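Local coordinates for TraM protein (Plasmid R64, PDB 3WZ3) that probably serves, through its periplasmic domain, as part of the inner-membrane complex of a type IVB secretion (conjugation) system, like the Legionella protein DotI, at residues E115-R120 against I132-S137. Sequence-based numbering, arbitrary orientation.
Sequences EITIQR and IRQMIS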
# COMPACT_ATOMS: atom_id res chain seq x y z
N GLU A 115 -2.90 7.93 1.34
CA GLU A 115 -2.08 8.47 2.43
C GLU A 115 -1.50 7.30 3.22
O GLU A 115 -2.23 6.38 3.59
CB GLU A 115 -2.91 9.38 3.34
CG GLU A 115 -2.07 9.98 4.46
CD GLU A 115 -2.90 10.84 5.35
OE1 GLU A 115 -2.85 10.65 6.59
OE2 GLU A 115 -3.64 11.69 4.82
N ILE A 116 -0.20 7.35 3.45
CA ILE A 116 0.57 6.31 4.09
C ILE A 116 1.37 6.95 5.22
O ILE A 116 2.11 7.90 4.97
CB ILE A 116 1.57 5.72 3.06
CG1 ILE A 116 0.81 5.16 1.85
CG2 ILE A 116 2.46 4.66 3.70
CD1 ILE A 116 -0.05 4.05 2.22
N THR A 117 1.23 6.46 6.45
CA THR A 117 2.13 6.87 7.52
C THR A 117 3.08 5.71 7.82
O THR A 117 2.63 4.59 8.12
CB THR A 117 1.42 7.32 8.79
OG1 THR A 117 0.67 8.51 8.52
CG2 THR A 117 2.45 7.67 9.86
N ILE A 118 4.37 5.99 7.71
CA ILE A 118 5.43 5.03 7.93
C ILE A 118 6.10 5.37 9.25
O ILE A 118 6.41 6.54 9.50
CB ILE A 118 6.46 5.11 6.80
CG1 ILE A 118 5.82 4.68 5.49
CG2 ILE A 118 7.68 4.22 7.12
CD1 ILE A 118 6.63 5.01 4.26
N GLN A 119 6.29 4.38 10.11
CA GLN A 119 7.01 4.61 11.36
C GLN A 119 8.29 3.79 11.40
O GLN A 119 8.40 2.74 10.76
CB GLN A 119 6.14 4.26 12.58
CG GLN A 119 5.79 2.78 12.69
CD GLN A 119 4.79 2.50 13.81
OE1 GLN A 119 4.32 3.42 14.49
NE2 GLN A 119 4.45 1.24 14.00
N ARG A 120 9.26 4.27 12.16
CA ARG A 120 10.49 3.53 12.40
C ARG A 120 10.22 2.28 13.24
O ARG A 120 9.32 2.27 14.09
CB ARG A 120 11.49 4.42 13.14
CG ARG A 120 12.21 5.45 12.27
CD ARG A 120 13.05 4.83 11.13
NE ARG A 120 13.74 3.62 11.61
CZ ARG A 120 14.83 3.63 12.36
NH1 ARG A 120 15.44 4.77 12.68
NH2 ARG A 120 15.33 2.47 12.77
N ILE A 132 4.50 0.46 7.58
CA ILE A 132 3.35 1.33 7.41
C ILE A 132 2.36 1.10 8.55
O ILE A 132 1.81 -0.00 8.71
CB ILE A 132 2.66 1.01 6.07
CG1 ILE A 132 3.61 1.36 4.92
CG2 ILE A 132 1.33 1.76 5.98
CD1 ILE A 132 3.14 0.84 3.54
N ARG A 133 2.10 2.14 9.33
CA ARG A 133 1.17 2.01 10.45
C ARG A 133 -0.23 2.50 10.15
O ARG A 133 -1.16 2.22 10.91
CB ARG A 133 1.68 2.72 11.70
CG ARG A 133 1.88 4.19 11.50
CD ARG A 133 2.15 4.92 12.82
NE ARG A 133 0.94 5.12 13.59
CZ ARG A 133 0.73 4.60 14.80
NH1 ARG A 133 1.66 3.85 15.37
NH2 ARG A 133 -0.42 4.83 15.43
N GLN A 134 -0.40 3.20 9.03
CA GLN A 134 -1.72 3.66 8.60
C GLN A 134 -1.76 3.83 7.10
O GLN A 134 -0.82 4.36 6.53
CB GLN A 134 -2.10 4.99 9.28
CG GLN A 134 -3.58 5.36 9.04
CD GLN A 134 -4.03 6.53 9.87
OE1 GLN A 134 -5.03 6.45 10.59
NE2 GLN A 134 -3.32 7.63 9.77
N MSE A 135 -2.84 3.35 6.49
CA MSE A 135 -3.07 3.47 5.04
C MSE A 135 -4.51 3.93 4.84
O MSE A 135 -5.44 3.30 5.37
CB MSE A 135 -2.87 2.14 4.32
CG MSE A 135 -3.21 2.22 2.86
SE MSE A 135 -2.71 0.59 1.86
CE MSE A 135 -0.86 0.99 1.42
N ILE A 136 -4.68 5.03 4.12
CA ILE A 136 -6.00 5.60 3.88
C ILE A 136 -6.14 5.90 2.41
O ILE A 136 -5.33 6.63 1.84
CB ILE A 136 -6.19 6.93 4.62
CG1 ILE A 136 -6.06 6.74 6.13
CG2 ILE A 136 -7.56 7.53 4.27
CD1 ILE A 136 -5.88 8.04 6.89
N SER A 137 -7.15 5.33 1.78
CA SER A 137 -7.44 5.57 0.38
C SER A 137 -8.45 6.70 0.27
O SER A 137 -9.48 6.70 0.95
CB SER A 137 -8.03 4.30 -0.27
OG SER A 137 -8.36 4.53 -1.65
O HOH W 1 -1.77 8.39 7.66
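Backbone bonds set the register where 115-120 and 132-137 run antiparallel. Glu115 and Ile136 form a hydrogen-bonded pair, each N-H meeting the other's carbonyl in its plane, and Glu115 N reaches Ile136 O at 2.8 Å. Thr117 N donates to Gln134 O, but Thr117 O takes a short bond from Arg133 N (2.8 Å, nearly along the C=O axis) and a weak one from Gln134 N (3.5 Å). Two residues thus face one, a classic beta bulge, and Ile118 pairs with Ile132.

These strands form the hairpin that ends a four-stranded antiparallel sheet in a domain consistent with the NTF2-like family, with helix 7-22 against the face bearing Ile116, Ile118, Ile132 and Met135. On that face Ile116 CD1 packs tightly on the selenomethionine methyl, Met135 CE, at 3.3 Å, while Ile116 CG2 rests against Ile132 CG1, the two side chains crossing obliquely.

Polar side chains gather on the other face, where one water bridges Glu115 OE1, Thr117 OG1 and Gln134 NE2, accepting from the amide and donating to the carboxylate. Thr117 OG1 also bonds Thr91, and Glu115 OE2 forms a salt bridge with Arg138.

Arg133, at the bulge, lays its CG beside Thr117 CG2 and bends at chi3 (-77°). Its NH1 thereby meets Gln119 OE1 at 2.8 Å, the oxygen near the guanidinium plane but the donor above the amide plane, the two planes 61° apart.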